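Non-structural protein NS1 (Murine minute virus, PDB 4R94) nicks and unwinds DNA to start and direct replication of the viral genome, through metal-dependent endonuclease activity in the N-terminal domain described here and an ATP-driven helicase further along. Local coordinates at residues A[84-87]-A[88-92]; A[97-100]-A[101-104]; A[149-152]-A[153-157]; A[170-173]-A[174-177]. One frame throughout, in Å; residues are numbered along the deposited sequence.

Interaction 1: residues A[84-87]-A[88-92]; sequences KKQV and FIFDS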
loop_
_atom_site.group_PDB
_atom_site.type_symbol
_atom_site.label_atom_id
_atom_site.label_comp_id
_atom_site.label_asym_id
_atom_site.label_seq_id
_atom_site.Cartn_x
_atom_site.Cartn_y
_atom_site.Cartn_z
ATOM N N LYS A 84 -2.396 -7.717 -12.213
ATOM C CA LYS A 84 -2.901 -6.347 -12.243
ATOM C C LYS A 84 -4.243 -6.226 -11.530
ATOM O O LYS A 84 -4.449 -5.326 -10.718
ATOM C CB LYS A 84 -3.034 -5.852 -13.685
ATOM C CG LYS A 84 -1.692 -5.494 -14.333
ATOM C CD LYS A 84 -1.840 -5.237 -15.838
ATOM C CE LYS A 84 -2.897 -4.186 -16.129
ATOM N NZ LYS A 84 -3.160 -4.032 -17.598
ATOM N N LYS A 85 -5.161 -7.131 -11.836
ATOM C CA LYS A 85 -6.465 -7.097 -11.195
ATOM C C LYS A 85 -6.354 -7.193 -9.678
ATOM O O LYS A 85 -7.017 -6.447 -8.949
ATOM C CB LYS A 85 -7.345 -8.227 -11.707
ATOM C CG LYS A 85 -8.798 -8.059 -11.310
ATOM C CD LYS A 85 -9.703 -8.662 -12.359
ATOM C CE LYS A 85 -11.088 -8.034 -12.324
ATOM N NZ LYS A 85 -11.134 -6.667 -12.915
ATOM N N GLN A 86 -5.525 -8.110 -9.201
ATOM C CA GLN A 86 -5.422 -8.282 -7.758
ATOM C C GLN A 86 -4.794 -7.056 -7.110
ATOM O O GLN A 86 -5.213 -6.652 -6.009
ATOM C CB GLN A 86 -4.639 -9.546 -7.411
ATOM C CG GLN A 86 -4.488 -9.786 -5.900
ATOM C CD GLN A 86 -5.807 -10.151 -5.236
ATOM O OE1 GLN A 86 -6.137 -11.332 -5.116
ATOM N NE2 GLN A 86 -6.571 -9.136 -4.805
ATOM N N VAL A 87 -3.800 -6.464 -7.770
ATOM C CA VAL A 87 -3.157 -5.262 -7.209
ATOM C C VAL A 87 -4.167 -4.104 -7.140
ATOM O O VAL A 87 -4.195 -3.354 -6.155
ATOM C CB VAL A 87 -1.928 -4.847 -8.020
ATOM C CG1 VAL A 87 -1.457 -3.458 -7.613
ATOM C CG2 VAL A 87 -0.804 -5.866 -7.817
ATOM N N PHE A 88 -5.014 -3.973 -8.160
ATOM C CA PHE A 88 -6.039 -2.923 -8.152
ATOM C C PHE A 88 -7.027 -3.129 -7.004
ATOM O O PHE A 88 -7.391 -2.184 -6.295
ATOM C CB PHE A 88 -6.815 -2.880 -9.473
ATOM C CG PHE A 88 -5.957 -2.605 -10.668
ATOM C CD1 PHE A 88 -4.724 -1.976 -10.523
ATOM C CD2 PHE A 88 -6.379 -2.982 -11.932
ATOM C CE1 PHE A 88 -3.930 -1.727 -11.628
ATOM C CE2 PHE A 88 -5.588 -2.732 -13.041
ATOM C CZ PHE A 88 -4.369 -2.109 -12.888
ATOM N N ILE A 89 -7.468 -4.372 -6.835
ATOM C CA ILE A 89 -8.318 -4.714 -5.711
ATOM C C ILE A 89 -7.612 -4.399 -4.389
ATOM O O ILE A 89 -8.200 -3.778 -3.529
ATOM C CB ILE A 89 -8.737 -6.187 -5.760
ATOM C CG1 ILE A 89 -9.715 -6.384 -6.935
ATOM C CG2 ILE A 89 -9.375 -6.610 -4.433
ATOM C CD1 ILE A 89 -10.047 -7.831 -7.235
ATOM N N PHE A 90 -6.359 -4.812 -4.225
ATOM C CA PHE A 90 -5.689 -4.543 -2.950
ATOM C C PHE A 90 -5.538 -3.040 -2.705
ATOM O O PHE A 90 -5.638 -2.587 -1.565
ATOM C CB PHE A 90 -4.322 -5.222 -2.896
ATOM C CG PHE A 90 -4.373 -6.693 -2.612
ATOM C CD1 PHE A 90 -5.396 -7.250 -1.840
ATOM C CD2 PHE A 90 -3.378 -7.529 -3.104
ATOM C CE1 PHE A 90 -5.424 -8.626 -1.574
ATOM C CE2 PHE A 90 -3.397 -8.888 -2.822
ATOM C CZ PHE A 90 -4.418 -9.438 -2.066
ATOM N N ASP A 91 -5.321 -2.262 -3.764
ATOM C CA ASP A 91 -5.205 -0.806 -3.587
ATOM C C ASP A 91 -6.490 -0.268 -2.983
ATOM O O ASP A 91 -6.457 0.506 -2.024
ATOM C CB ASP A 91 -4.900 -0.107 -4.915
ATOM C CG ASP A 91 -4.379 1.305 -4.723
ATOM O OD1 ASP A 91 -3.319 1.463 -4.078
ATOM O OD2 ASP A 91 -5.041 2.253 -5.213
ATOM N N SER A 92 -7.628 -0.732 -3.499
ATOM C CA SER A 92 -8.904 -0.285 -2.945
ATOM C C SER A 92 -9.086 -0.739 -1.496
ATOM O O SER A 92 -9.578 0.033 -0.681
ATOM C CB SER A 92 -10.103 -0.752 -3.820
ATOM O OG SER A 92 -10.369 -2.147 -3.721
#
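Lys84 meets Phe88 one helical turn later. Its carbonyl O accepts the backbone N of Phe88 at 2.9 Å, and the same oxygen sits over one face of the Phe88 ring, offset toward the rim and 3.1 Å from CG. The ring lies there because CG is folded beside its own backbone N (chi1 -60°). The aliphatic chain of Lys84 runs alongside the ring in the same direction, CB and CE each touching CZ, before the ammonium end leads off. Lys85 follows with a nearly straight bond from Ile89 N to its O at 3.0 Å, while its CG only brushes Ile89 CD1 at 4.3 Å. The helix that carries these turns, 81-104, packs against the antiparallel sheet of a Rep-type nickase domain and is covered elsewhere by helix 54-70, whose Trp67 ring meets Phe88. Gln86 supplies the flat contact of the series. With CG anti to the backbone N and the chain bent at chi2 (69°), its amide stacks on the Phe90 ring, the planes 12° apart and NE2 3.4 Å above the ring plane near its centre. The amide is held from outside as well, OE1 accepting Tyr47 N, and the Phe90 ring also stacks with Trp126. Val87 gives its O to Asp91 N at 2.9 Å; its branches reach the sheet at His118 and Phe228, and the Val87 side chain lies about 9 Å from that of the metal ligand Glu119. On the next turn the carboxylate of Asp91 bonds His118 through OD1 and pairs with Lys95 through OD2.

Interaction 2: residues A[97-100]-A[101-104]; sequences CLFE and VLNT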
loop_
_atom_site.group_PDB
_atom_site.type_symbol
_atom_site.label_atom_id
_atom_site.label_comp_id
_atom_site.label_asym_id
_atom_site.label_seq_id
_atom_site.Cartn_x
_atom_site.Cartn_y
_atom_site.Cartn_z
ATOM N N CYS A 97 -9.197 0.520 4.391
ATOM C CA CYS A 97 -8.770 0.334 5.776
ATOM C C CYS A 97 -8.300 1.646 6.389
ATOM O O CYS A 97 -8.653 1.978 7.525
ATOM C CB CYS A 97 -7.642 -0.698 5.871
ATOM S SG CYS A 97 -8.192 -2.356 5.498
ATOM N N LEU A 98 -7.479 2.373 5.639
ATOM C CA LEU A 98 -6.961 3.651 6.101
ATOM C C LEU A 98 -8.128 4.595 6.382
ATOM O O LEU A 98 -8.166 5.249 7.423
ATOM C CB LEU A 98 -6.027 4.275 5.063
ATOM C CG LEU A 98 -4.768 3.491 4.697
ATOM C CD1 LEU A 98 -4.096 4.184 3.517
ATOM C CD2 LEU A 98 -3.829 3.375 5.890
ATOM N N PHE A 99 -9.066 4.663 5.444
ATOM C CA PHE A 99 -10.183 5.606 5.578
ATOM C C PHE A 99 -11.103 5.222 6.741
ATOM O O PHE A 99 -11.627 6.098 7.426
ATOM C CB PHE A 99 -10.962 5.706 4.266
ATOM C CG PHE A 99 -10.151 6.254 3.119
ATOM C CD1 PHE A 99 -8.970 6.942 3.345
ATOM C CD2 PHE A 99 -10.573 6.073 1.813
ATOM C CE1 PHE A 99 -8.234 7.441 2.287
ATOM C CE2 PHE A 99 -9.840 6.573 0.759
ATOM C CZ PHE A 99 -8.679 7.254 0.994
ATOM N N GLU A 100 -11.278 3.921 6.975
ATOM C CA GLU A 100 -12.076 3.461 8.105
ATOM C C GLU A 100 -11.461 3.899 9.422
ATOM O O GLU A 100 -12.184 4.328 10.325
ATOM C CB GLU A 100 -12.247 1.937 8.066
ATOM C CG GLU A 100 -13.182 1.499 6.955
ATOM C CD GLU A 100 -13.363 -0.003 6.832
ATOM O OE1 GLU A 100 -12.367 -0.746 6.946
ATOM O OE2 GLU A 100 -14.511 -0.437 6.593
ATOM N N VAL A 101 -10.130 3.828 9.537
ATOM C CA VAL A 101 -9.497 4.246 10.778
ATOM C C VAL A 101 -9.541 5.769 10.914
ATOM O O VAL A 101 -9.770 6.282 12.010
ATOM C CB VAL A 101 -8.058 3.715 10.877
ATOM C CG1 VAL A 101 -7.402 4.183 12.175
ATOM C CG2 VAL A 101 -8.126 2.186 10.848
ATOM N N LEU A 102 -9.361 6.492 9.806
ATOM C CA LEU A 102 -9.512 7.951 9.846
ATOM C C LEU A 102 -10.900 8.339 10.376
ATOM O O LEU A 102 -11.022 9.262 11.190
ATOM C CB LEU A 102 -9.296 8.564 8.464
ATOM C CG LEU A 102 -7.860 8.543 7.922
ATOM C CD1 LEU A 102 -7.862 9.080 6.500
ATOM C CD2 LEU A 102 -6.946 9.351 8.805
ATOM N N ASN A 103 -11.931 7.639 9.912
ATOM C CA ASN A 103 -13.292 7.897 10.389
ATOM C C ASN A 103 -13.394 7.695 11.898
ATOM O O ASN A 103 -14.000 8.507 12.610
ATOM C CB ASN A 103 -14.313 7.006 9.680
ATOM C CG ASN A 103 -14.681 7.516 8.305
ATOM O OD1 ASN A 103 -14.491 8.692 7.991
ATOM N ND2 ASN A 103 -15.229 6.633 7.475
ATOM N N THR A 104 -12.788 6.613 12.386
ATOM C CA THR A 104 -12.808 6.313 13.814
ATOM C C THR A 104 -12.278 7.489 14.626
ATOM O O THR A 104 -12.802 7.805 15.696
ATOM C CB THR A 104 -11.990 5.045 14.118
ATOM O OG1 THR A 104 -12.699 3.920 13.596
ATOM C CG2 THR A 104 -11.793 4.856 15.611
HETATM O O HOH W 1 -12.338 8.452 6.154
#
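The Phe99 ring and the Leu102 side chain leave the helix in the same direction, Phe99 CD1 and Leu102 CD1 4.0 Å apart; the methyl approaches the ring obliquely. Leu102 also rests on the main chain, for with its CG folded beside the backbone N (chi1 -70°) that carbon comes within 3.3 Å of Leu98 O. The same carbonyl takes the N-H of Leu102 at 2.9 Å (Leu98 O to Leu102 N), so one oxygen meets both the backbone and the branch point of a single residue. One residue on, Phe99 O is gripped twice: it accepts Asn103 N at 2.9 Å and a water at 2.8 Å, and the water makes a weak second bond to Asn103 OD1. In the next shell, Glu55 and Leu59 of helix 54-70 and Trp114 of the sheet pack on the Phe99 side chain, and Leu102 reaches Val112. Val101 turns instead to helix 142-160, where Trp144, Trp145 and Leu149 receive it, and Glu100 sends OE1 to Trp156 NE1. This is the last part of helix 81-104, whose apolar side chains are wedged between the sheet and two helices. Asn103 and Thr104, by contrast, are exposed. The chemistry divides accordingly: apolar contact dominates the flank facing the sheet and helices, whereas at the exposed end the water is a second donor on Phe99 O, which probably polarises the carbonyl further.

Interaction 3: residues A[149-152]-A[153-157]; sequences LNVY and WSRWL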
loop_
_atom_site.group_PDB
_atom_site.type_symbol
_atom_site.label_atom_id
_atom_site.label_comp_id
_atom_site.label_asym_id
_atom_site.label_seq_id
_atom_site.Cartn_x
_atom_site.Cartn_y
_atom_site.Cartn_z
ATOM N N LEU A 149 -5.735 -1.083 11.871
ATOM C CA LEU A 149 -5.544 -1.373 10.463
ATOM C C LEU A 149 -5.553 -2.873 10.214
ATOM O O LEU A 149 -6.117 -3.315 9.223
ATOM C CB LEU A 149 -4.234 -0.747 9.943
ATOM C CG LEU A 149 -4.276 0.769 9.722
ATOM C CD1 LEU A 149 -2.894 1.247 9.265
ATOM C CD2 LEU A 149 -5.382 1.223 8.733
ATOM N N ASN A 150 -4.937 -3.656 11.093
ATOM C CA ASN A 150 -4.907 -5.101 10.890
ATOM C C ASN A 150 -6.298 -5.695 11.076
ATOM O O ASN A 150 -6.660 -6.643 10.383
ATOM C CB ASN A 150 -3.914 -5.774 11.843
ATOM C CG ASN A 150 -3.284 -7.026 11.252
ATOM O OD1 ASN A 150 -2.147 -7.344 11.552
ATOM N ND2 ASN A 150 -4.011 -7.723 10.395
ATOM N N VAL A 151 -7.090 -5.127 11.984
ATOM C CA VAL A 151 -8.495 -5.574 12.111
ATOM C C VAL A 151 -9.254 -5.394 10.801
ATOM O O VAL A 151 -9.864 -6.342 10.287
ATOM C CB VAL A 151 -9.237 -4.822 13.227
ATOM C CG1 VAL A 151 -10.754 -5.133 13.163
ATOM C CG2 VAL A 151 -8.663 -5.210 14.577
ATOM N N TYR A 152 -9.209 -4.195 10.235
ATOM C CA TYR A 152 -9.956 -3.938 9.004
ATOM C C TYR A 152 -9.387 -4.695 7.807
ATOM O O TYR A 152 -10.143 -5.181 6.960
ATOM C CB TYR A 152 -10.011 -2.442 8.707
ATOM C CG TYR A 152 -10.897 -1.693 9.683
ATOM C CD1 TYR A 152 -12.243 -2.036 9.836
ATOM C CD2 TYR A 152 -10.383 -0.669 10.460
ATOM C CE1 TYR A 152 -13.051 -1.362 10.737
ATOM C CE2 TYR A 152 -11.178 0.007 11.360
ATOM C CZ TYR A 152 -12.501 -0.341 11.498
ATOM O OH TYR A 152 -13.287 0.345 12.404
ATOM N N TRP A 153 -8.061 -4.848 7.768
ATOM C CA TRP A 153 -7.409 -5.554 6.669
ATOM C C TRP A 153 -7.830 -7.021 6.664
ATOM O O TRP A 153 -8.223 -7.570 5.624
ATOM C CB TRP A 153 -5.878 -5.397 6.799
ATOM C CG TRP A 153 -5.015 -6.071 5.764
ATOM C CD1 TRP A 153 -3.982 -6.940 6.013
ATOM C CD2 TRP A 153 -5.031 -5.873 4.340
ATOM N NE1 TRP A 153 -3.364 -7.305 4.834
ATOM C CE2 TRP A 153 -4.000 -6.674 3.791
ATOM C CE3 TRP A 153 -5.828 -5.107 3.471
ATOM C CZ2 TRP A 153 -3.741 -6.735 2.421
ATOM C CZ3 TRP A 153 -5.560 -5.159 2.109
ATOM C CH2 TRP A 153 -4.545 -5.982 1.595
ATOM N N SER A 154 -7.789 -7.650 7.833
ATOM C CA SER A 154 -8.157 -9.062 7.919
ATOM C C SER A 154 -9.634 -9.220 7.579
ATOM O O SER A 154 -10.021 -10.149 6.870
ATOM C CB SER A 154 -7.855 -9.626 9.308
ATOM O OG SER A 154 -8.586 -8.942 10.318
ATOM N N ARG A 155 -10.448 -8.283 8.058
ATOM C CA ARG A 155 -11.875 -8.313 7.764
ATOM C C ARG A 155 -12.157 -8.222 6.279
ATOM O O ARG A 155 -12.952 -9.015 5.747
ATOM C CB ARG A 155 -12.593 -7.182 8.498
ATOM C CG ARG A 155 -12.841 -7.527 9.947
ATOM C CD ARG A 155 -13.463 -6.384 10.696
ATOM N NE ARG A 155 -14.843 -6.153 10.268
ATOM C CZ ARG A 155 -15.611 -5.173 10.730
ATOM N NH1 ARG A 155 -15.138 -4.338 11.645
ATOM N NH2 ARG A 155 -16.850 -5.033 10.279
ATOM N N TRP A 156 -11.523 -7.260 5.610
ATOM C CA TRP A 156 -11.752 -7.088 4.177
ATOM C C TRP A 156 -11.189 -8.235 3.350
ATOM O O TRP A 156 -11.811 -8.659 2.378
ATOM C CB TRP A 156 -11.161 -5.759 3.692
ATOM C CG TRP A 156 -12.088 -4.627 3.932
ATOM C CD1 TRP A 156 -11.934 -3.612 4.832
ATOM C CD2 TRP A 156 -13.370 -4.427 3.317
ATOM N NE1 TRP A 156 -13.019 -2.771 4.787
ATOM C CE2 TRP A 156 -13.917 -3.249 3.864
ATOM C CE3 TRP A 156 -14.092 -5.118 2.337
ATOM C CZ2 TRP A 156 -15.159 -2.747 3.473
ATOM C CZ3 TRP A 156 -15.331 -4.617 1.947
ATOM C CH2 TRP A 156 -15.845 -3.441 2.513
ATOM N N LEU A 157 -10.013 -8.746 3.716
ATOM C CA LEU A 157 -9.466 -9.883 2.995
ATOM C C LEU A 157 -10.402 -11.085 3.022
ATOM O O LEU A 157 -10.601 -11.746 2.007
ATOM C CB LEU A 157 -8.103 -10.287 3.561
ATOM C CG LEU A 157 -6.954 -9.340 3.232
ATOM C CD1 LEU A 157 -5.697 -9.823 3.937
ATOM C CD2 LEU A 157 -6.687 -9.231 1.722
#
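Ser154 turns OG between its backbone N and carbonyl carbon (chi1 61°), which carries the hydroxyl back along the helix to two carbonyls, Val151 O at 2.9 Å and Asn150 O at 3.0 Å. Arg155 takes another course: CG lies beside the backbone N and passes 3.2 Å from Val151 O, CD packs 3.9 Å from Val151 CG1, and a bend at chi3 (70°) carries the guanidinium toward Tyr152. There NH1 comes within 3.7 Å of Tyr152 CE1, the two side chains running the same way with ring and guanidinium planes 34° apart. Trp156 sets its CD1 3.2 Å from Tyr152 O, the oxygen that also accepts the Trp156 backbone N. Asn150 ND2 approaches the edge of the Trp153 indole only loosely, near its plane, and bonds Ala177 O of helix 167-179; Leu157 CD1 lies over one face of that indole, toward its rim.

Trp153 NE1 bonds Lys31 O on the sheet, the Ser154 hydroxyl is joined by Arg174 and Glu178, and Asn150 OD1 accepts Arg146 NH1. Helix 142-160 thus faces strand 24-31 on one flank and helices 81-104 and 167-179 on others. Trp153 lies about 8 Å, side chain to side chain, from the metal ligand His127 of the His-Cys-His motif, in keeping with HUH-type replication nickases, whose sheet bears the metal site and is flanked by helices.

Interaction 4: residues A[170-173]-A[174-177]; sequences RIKL and REIA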
loop_
_atom_site.group_PDB
_atom_site.type_symbol
_atom_site.label_atom_id
_atom_site.label_comp_id
_atom_site.label_asym_id
_atom_site.label_seq_id
_atom_site.Cartn_x
_atom_site.Cartn_y
_atom_site.Cartn_z
ATOM N N ARG A 170 -13.210 -19.455 7.212
ATOM C CA ARG A 170 -13.170 -17.990 7.174
ATOM C C ARG A 170 -12.667 -17.402 8.484
ATOM O O ARG A 170 -11.856 -16.477 8.496
ATOM C CB ARG A 170 -14.552 -17.417 6.870
ATOM C CG ARG A 170 -14.886 -17.395 5.427
ATOM C CD ARG A 170 -16.153 -16.599 5.185
ATOM N NE ARG A 170 -16.684 -16.910 3.875
ATOM C CZ ARG A 170 -16.278 -16.347 2.748
ATOM N NH1 ARG A 170 -15.327 -15.421 2.763
ATOM N NH2 ARG A 170 -16.830 -16.710 1.601
ATOM N N ILE A 171 -13.161 -17.936 9.597
ATOM C CA ILE A 171 -12.730 -17.483 10.914
ATOM C C ILE A 171 -11.258 -17.797 11.170
ATOM O O ILE A 171 -10.532 -16.982 11.744
ATOM C CB ILE A 171 -13.599 -18.119 12.024
ATOM C CG1 ILE A 171 -15.053 -17.668 11.864
ATOM C CG2 ILE A 171 -13.069 -17.775 13.390
ATOM C CD1 ILE A 171 -15.249 -16.157 11.874
ATOM N N LYS A 172 -10.812 -18.970 10.730
ATOM C CA LYS A 172 -9.416 -19.330 10.874
ATOM C C LYS A 172 -8.549 -18.356 10.072
ATOM O O LYS A 172 -7.509 -17.907 10.548
ATOM C CB LYS A 172 -9.176 -20.772 10.423
ATOM C CG LYS A 172 -7.767 -21.280 10.691
ATOM C CD LYS A 172 -7.431 -21.235 12.178
ATOM C CE LYS A 172 -6.269 -22.162 12.529
ATOM N NZ LYS A 172 -4.968 -21.743 11.932
ATOM N N LEU A 173 -8.995 -18.020 8.865
ATOM C CA LEU A 173 -8.233 -17.121 8.007
ATOM C C LEU A 173 -8.172 -15.736 8.642
ATOM O O LEU A 173 -7.121 -15.100 8.661
ATOM C CB LEU A 173 -8.857 -17.049 6.610
ATOM C CG LEU A 173 -8.197 -16.101 5.609
ATOM C CD1 LEU A 173 -6.711 -16.453 5.466
ATOM C CD2 LEU A 173 -8.890 -16.177 4.275
ATOM N N ARG A 174 -9.304 -15.293 9.180
ATOM C CA ARG A 174 -9.384 -14.011 9.867
ATOM C C ARG A 174 -8.381 -13.949 11.024
ATOM O O ARG A 174 -7.647 -12.963 11.174
ATOM C CB ARG A 174 -10.825 -13.784 10.360
ATOM C CG ARG A 174 -11.003 -12.600 11.287
ATOM C CD ARG A 174 -11.120 -11.284 10.522
ATOM N NE ARG A 174 -10.865 -10.177 11.428
ATOM C CZ ARG A 174 -11.787 -9.647 12.219
ATOM N NH1 ARG A 174 -13.035 -10.099 12.166
ATOM N NH2 ARG A 174 -11.474 -8.648 13.034
ATOM N N GLU A 175 -8.302 -15.011 11.828
ATOM C CA GLU A 175 -7.382 -14.970 12.965
ATOM C C GLU A 175 -5.909 -15.151 12.549
ATOM O O GLU A 175 -5.028 -14.616 13.206
ATOM C CB GLU A 175 -7.779 -15.993 14.043
ATOM C CG GLU A 175 -7.869 -17.440 13.628
ATOM C CD GLU A 175 -8.440 -18.320 14.743
ATOM O OE1 GLU A 175 -8.144 -19.535 14.768
ATOM O OE2 GLU A 175 -9.186 -17.788 15.599
ATOM N N ILE A 176 -5.644 -15.869 11.457
ATOM C CA ILE A 176 -4.281 -15.963 10.936
ATOM C C ILE A 176 -3.789 -14.585 10.517
ATOM O O ILE A 176 -2.683 -14.184 10.875
ATOM C CB ILE A 176 -4.176 -16.924 9.742
ATOM C CG1 ILE A 176 -4.337 -18.374 10.211
ATOM C CG2 ILE A 176 -2.833 -16.766 9.036
ATOM C CD1 ILE A 176 -4.512 -19.358 9.075
ATOM N N ALA A 177 -4.626 -13.850 9.788
ATOM C CA ALA A 177 -4.209 -12.542 9.280
ATOM C C ALA A 177 -3.916 -11.557 10.415
ATOM O O ALA A 177 -3.067 -10.669 10.273
ATOM C CB ALA A 177 -5.268 -11.985 8.347
#
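Lys172 O is the focus of this turn. It accepts the backbone N of Ile176 at 2.9 Å, and two carbons press close to it, Glu175 CG at 3.1 Å and Ile176 CG1 at 3.2 Å. Glu175 reaches it because chi1 (57°) sets CG between the backbone N and the carbonyl carbon, pointing back over the preceding turn, where CG also lies 3.3 Å from Ile171 O. From there the carboxylate passes across the lysine chain and brings OE1 3.2 Å from Lys172 CD. The ammonium group itself stays apart: bends at chi2 (60°) and chi4 (66°) lead it over Ile176, with NZ 3.7 Å from Ile176 CD1 and 4.8 Å from Glu175 OE1. The opposite charges can therefore attract through space without forming a salt bridge, and the contact between the two side chains is made by the methylenes of the lysine.

Backbone bonds of the usual alpha-helical kind run alongside, from Arg174 N to Arg170 O and from Ala177 N to Leu173 O. Arg174 places CB near Arg170 O and then bends at chi2; besides its link to Ser154, the guanidinium puts NH2 into a salt bridge with Glu178 of its own helix. These turns belong to helix 167-179, away from the nickase site and toward the edge of the domain. Arg174 and Ala177 lean on helix 142-160, Ile176 and Ala177 meet Trp182, and Lys172 touches Leu37 while Ile176 touches Val35, both on strand 35-37.

The four contacts follow in order along the chain and lie on three helices. Interactions 1 and 2 share helix 81-104, their centres 19 Å apart and without touching. Helix 142-160, which carries interaction 3, joins the set: Phe90 packs on Leu157 and Trp153, the Glu100-Trp156 bond ties it to interaction 2, and Cys97 SG lies against the backbone at Tyr152 and Trp153. Interaction 4, on the next helix, 167-179, has its centre 10 Å from that of interaction 3 and reaches it through Arg174 and Ala177, staying clear of interactions 1 and 2. Helices 81-104 and 142-160 thus both touch the metal-bearing sheet of the nickase domain, and helix 167-179 packs on helix 142-160.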